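Local coordinates for protein DNA polymerase II large subunit (Pyrococcus horikoshii, PDB 7OEC) that is the large subunit of a DNA polymerase carrying an intein, which probably excises itself from its precursor by protein splicing, at residues Asp8-Leu12 and Val159-Glu163; Val63-Glu68 and Asn152-Tyr156. The protein carries 2 engineered substitutions. One frame throughout, in Å; residues are numbered along the deposited sequence.

Contact 1 (Asp8-Leu12 and Val159-Glu163)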
# COMPACT_ATOMS: atom_id res chain seq x y z
N ASP A 8 7.64 3.25 7.04
CA ASP A 8 8.08 1.89 7.34
C ASP A 8 7.19 0.82 6.74
O ASP A 8 7.47 -0.37 6.89
CB ASP A 8 8.26 1.70 8.86
CG ASP A 8 6.96 1.78 9.65
OD1 ASP A 8 5.89 1.97 9.05
OD2 ASP A 8 7.02 1.65 10.91
N THR A 9 6.16 1.20 5.99
CA THR A 9 5.35 0.23 5.28
C THR A 9 6.20 -0.45 4.23
O THR A 9 6.95 0.21 3.50
CB THR A 9 4.22 0.98 4.57
OG1 THR A 9 3.41 1.70 5.50
CG2 THR A 9 3.32 0.05 3.80
N ARG A 10 6.07 -1.77 4.13
CA ARG A 10 6.82 -2.52 3.14
C ARG A 10 5.95 -2.70 1.91
O ARG A 10 4.73 -2.85 2.00
CB ARG A 10 7.26 -3.88 3.68
CG ARG A 10 8.45 -3.79 4.64
CD ARG A 10 8.03 -3.35 6.02
NE ARG A 10 7.10 -4.27 6.68
CZ ARG A 10 6.17 -3.90 7.57
NH1 ARG A 10 6.02 -2.60 7.91
NH2 ARG A 10 5.37 -4.84 8.09
N ILE A 11 6.60 -2.69 0.75
CA ILE A 11 5.90 -2.89 -0.50
C ILE A 11 6.63 -3.90 -1.39
O ILE A 11 7.87 -3.93 -1.44
CB ILE A 11 5.70 -1.55 -1.23
CG1 ILE A 11 4.81 -1.72 -2.44
CG2 ILE A 11 7.01 -0.94 -1.50
CD1 ILE A 11 4.27 -0.40 -2.95
N LEU A 12 5.86 -4.76 -2.06
CA LEU A 12 6.41 -5.79 -2.93
C LEU A 12 6.70 -5.23 -4.31
O LEU A 12 5.82 -4.69 -4.99
CB LEU A 12 5.41 -6.93 -3.05
CG LEU A 12 5.87 -8.19 -3.78
CD1 LEU A 12 7.06 -8.83 -3.09
CD2 LEU A 12 4.71 -9.17 -3.95
N VAL A 159 -1.48 -2.18 -4.66
CA VAL A 159 -0.15 -2.55 -4.21
C VAL A 159 -0.32 -3.69 -3.21
O VAL A 159 -1.42 -3.96 -2.71
CB VAL A 159 0.60 -1.36 -3.57
CG1 VAL A 159 0.90 -0.27 -4.59
CG2 VAL A 159 -0.19 -0.75 -2.43
N ILE A 160 0.80 -4.35 -2.92
CA ILE A 160 0.85 -5.48 -2.01
C ILE A 160 1.83 -5.12 -0.90
O ILE A 160 3.02 -4.95 -1.15
CB ILE A 160 1.23 -6.77 -2.75
CG1 ILE A 160 0.16 -7.02 -3.84
CG2 ILE A 160 1.30 -7.92 -1.77
CD1 ILE A 160 0.44 -8.14 -4.73
N ILE A 161 1.31 -4.94 0.31
CA ILE A 161 2.09 -4.30 1.36
C ILE A 161 2.25 -5.19 2.58
O ILE A 161 1.48 -6.10 2.84
CB ILE A 161 1.52 -2.93 1.78
CG1 ILE A 161 0.14 -3.06 2.38
CG2 ILE A 161 1.61 -1.95 0.58
CD1 ILE A 161 -0.31 -1.77 3.07
N ASN A 162 3.29 -4.90 3.35
CA ASN A 162 3.56 -5.59 4.60
C ASN A 162 3.47 -7.10 4.36
O ASN A 162 4.17 -7.59 3.46
CB ASN A 162 2.68 -5.04 5.70
CG ASN A 162 3.00 -3.60 6.01
OD1 ASN A 162 4.01 -3.07 5.54
ND2 ASN A 162 2.15 -2.95 6.77
N GLU A 163 2.71 -7.84 5.16
CA GLU A 163 2.61 -9.29 5.02
C GLU A 163 1.61 -9.62 3.91
O GLU A 163 0.55 -10.22 4.14
CB GLU A 163 2.20 -9.92 6.34
CG GLU A 163 3.16 -9.54 7.48
CD GLU A 163 2.67 -8.37 8.37
OE1 GLU A 163 1.81 -7.57 7.93
OE2 GLU A 163 3.17 -8.26 9.54
O HOH W 1 1.87 0.00 7.30
O HOH W 2 3.12 -5.04 9.50
O HOH W 3 3.19 -3.88 -4.37

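Contact 2 (Val63-Glu68 and Asn152-Tyr156)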
# COMPACT_ATOMS: atom_id res chain seq x y z
N VAL A 63 -0.04 -8.75 -11.06
CA VAL A 63 0.55 -8.25 -12.29
C VAL A 63 1.67 -7.33 -11.87
O VAL A 63 1.69 -6.84 -10.75
CB VAL A 63 -0.49 -7.46 -13.10
CG1 VAL A 63 0.08 -6.92 -14.43
CG2 VAL A 63 -1.67 -8.36 -13.42
N LEU A 64 2.62 -7.11 -12.77
CA LEU A 64 3.65 -6.10 -12.56
C LEU A 64 3.29 -4.82 -13.33
O LEU A 64 2.71 -4.88 -14.42
CB LEU A 64 4.98 -6.65 -13.05
CG LEU A 64 5.66 -7.68 -12.16
CD1 LEU A 64 6.82 -8.24 -12.88
CD2 LEU A 64 6.13 -7.02 -10.88
N THR A 65 3.65 -3.67 -12.77
CA THR A 65 3.38 -2.40 -13.44
C THR A 65 4.46 -1.38 -13.11
O THR A 65 5.20 -1.52 -12.14
CB THR A 65 1.97 -1.89 -13.11
OG1 THR A 65 1.63 -0.86 -14.05
CG2 THR A 65 1.88 -1.36 -11.74
N ASP A 66 4.51 -0.32 -13.89
CA ASP A 66 5.50 0.72 -13.69
C ASP A 66 5.13 1.64 -12.52
O ASP A 66 3.96 1.83 -12.20
CB ASP A 66 5.64 1.54 -14.97
CG ASP A 66 6.45 0.80 -16.04
OD1 ASP A 66 7.33 -0.01 -15.65
OD2 ASP A 66 6.22 1.03 -17.25
N ILE A 67 6.14 2.17 -11.87
CA ILE A 67 5.97 3.20 -10.86
C ILE A 67 6.18 4.55 -11.55
O ILE A 67 7.27 4.81 -12.08
CB ILE A 67 6.98 2.99 -9.72
CG1 ILE A 67 6.80 1.63 -9.02
CG2 ILE A 67 6.84 4.16 -8.77
CD1 ILE A 67 8.00 1.20 -8.24
N GLU A 68 5.14 5.38 -11.58
CA GLU A 68 5.22 6.67 -12.25
C GLU A 68 5.92 7.72 -11.39
O GLU A 68 6.67 8.55 -11.92
CB GLU A 68 3.80 7.13 -12.61
CG GLU A 68 3.72 8.27 -13.56
CD GLU A 68 2.50 8.19 -14.46
OE1 GLU A 68 1.68 7.26 -14.23
OE2 GLU A 68 2.37 9.03 -15.39
N ASN A 152 2.49 6.35 -7.20
CA ASN A 152 1.50 6.14 -8.25
C ASN A 152 1.99 5.01 -9.13
O ASN A 152 3.07 5.09 -9.72
CB ASN A 152 1.26 7.36 -9.13
CG ASN A 152 0.13 7.10 -10.20
OD1 ASN A 152 -0.89 6.43 -9.94
ND2 ASN A 152 0.32 7.64 -11.39
N ALA A 153 1.19 3.95 -9.18
CA ALA A 153 1.44 2.77 -9.99
C ALA A 153 0.60 2.88 -11.24
O ALA A 153 -0.61 3.10 -11.16
CB ALA A 153 0.97 1.52 -9.26
N LYS A 154 1.21 2.62 -12.38
CA LYS A 154 0.53 2.80 -13.65
C LYS A 154 -0.63 1.82 -13.77
O LYS A 154 -0.48 0.63 -13.51
CB LYS A 154 1.55 2.56 -14.77
CG LYS A 154 1.03 2.82 -16.18
CD LYS A 154 1.83 3.95 -16.85
CE LYS A 154 1.46 4.17 -18.29
NZ LYS A 154 2.60 4.89 -19.00
N LYS A 155 -1.80 2.31 -14.15
CA LYS A 155 -2.96 1.49 -14.51
C LYS A 155 -3.80 0.93 -13.35
O LYS A 155 -4.97 1.28 -13.18
CB LYS A 155 -2.59 0.39 -15.53
CG LYS A 155 -3.79 -0.34 -16.10
CD LYS A 155 -3.40 -1.24 -17.27
CE LYS A 155 -4.55 -2.13 -17.65
N TYR A 156 -3.25 0.04 -12.54
CA TYR A 156 -4.06 -0.72 -11.58
C TYR A 156 -4.29 -0.03 -10.23
O TYR A 156 -5.34 -0.22 -9.57
CB TYR A 156 -3.36 -2.06 -11.35
CG TYR A 156 -3.18 -2.85 -12.61
CD1 TYR A 156 -4.26 -3.41 -13.26
CD2 TYR A 156 -1.95 -2.95 -13.19
CE1 TYR A 156 -4.09 -4.07 -14.43
CE2 TYR A 156 -1.79 -3.57 -14.36
CZ TYR A 156 -2.85 -4.16 -14.97
OH TYR A 156 -2.65 -4.84 -16.15

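Contact 1 (Asp8-Leu12 and Val159-Glu163)
Arg10 and Asn162 satisfy one another twice: Arg10 N donates to Asn162 OD1 (2.8 Å, 166°), and Asn162 N returns a bond to Arg10 O (2.8 Å, 161°). The side-chain carbonyl oxygen of Asn162 thus replaces a main-chain one. Ile11 and Ile161 form a single backbone bridge beside it, then Leu12 N donates to Ile160 O (3.0 Å, 158°). Past that point the strands diverge (segment axes at 132°), and water 3 fills the gap, donating to Leu12 O and accepting from Ile160 N, each at 2.8 Å. Water 1 joins Thr9 OG1 (2.9 Å) to Asn162 ND2 (3.0 Å); these groups also bond to Pro6 O and Ser89 O, respectively. Arg10 NH1 donates to Asp8 O (2.8 Å) and NH2 to water 2 (2.7 Å), which bonds weakly to Glu163 OE2 (3.2 Å); NH2 to OE2, 4.3 Å, exceeds a salt bridge. Strand 10-15, paired with strands 18-23 and 50-56, is tied to hairpin 158-161/165-168, while Phe90 of strand 89-93 touches Ile161 and Asn162.

Contact 2 (Val63-Glu68 and Asn152-Tyr156)
Antiparallel strand pairing is confined to one end of this contact. Ile67 and Ala153 form a non-hydrogen-bonded pair (CA-CA 4.6 Å), bracketed by Lys154 N to Asp66 O (2.9 Å, 174°) and Glu68 N to Asn152 O (2.8 Å, 154°). Asp66 O also receives a CA-H...O contact from Ala153 CA at 3.5 Å. Beyond Lys154 the chain leaves the sheet: Tyr156 N bonds to Lys154 O at 3.0 Å, and Lys155, with phi/psi of 80/-66°, is the centre of a classic gamma turn. Thr65 OG1 donates to the same Lys154 O (2.6 Å), so a side-chain hydroxyl holds the turn against strand 61-74 where backbone pairing has ended. The methyl of Thr65 also packs on Ala153, CG2 to CB 3.9 Å. Tyr156 presents its ring edge to Thr65, CD2 lying 4.1 Å from Thr65 CB, while Val63 CG1 approaches Tyr156 CE2 at 3.8 Å. At the exposed end, Glu68 OE1 and Asn152 ND2 are 3.2 Å apart, but the angle is too poor for a hydrogen bond; separately, Asn152 OD1 accepts one from Gln169 NE2, and Asp66 forms a salt bridge with Lys51. The nearest side-chain atom of Glu68 is about 4 Å from a bound zinc ion, too far for direct coordination. Strand 61-74 also pairs with strand 50-56; such long, curled antiparallel strands are characteristic of the Hint fold of inteins. Gln169, the last residue, bonds to Ala153 N as well, placing this pair beside what is probably the C-terminal splice junction.

Seven of nine touching residues are buried in contact 1, whose centre lies about 6 Å from that of the chain; contact 2 lies about 12 Å out, with two of nine buried. Their centres are about 15 Å apart, and they join only through sequence: strand 147-153 leads into strand 158-161. Strands 10-15 and 61-74, one from each contact, both pair with strand 50-56 in a single sheet. Each contact supplements sparse backbone pairing with a side-chain bond to the main chain. Contact 1 uses an amide and bridging waters, whereas contact 2 uses a hydroxyl, with an aromatic edge packed beside it; its Asp66, Glu68 and Lys154 are exposed, Arg10 and Glu163 of contact 1 partly so.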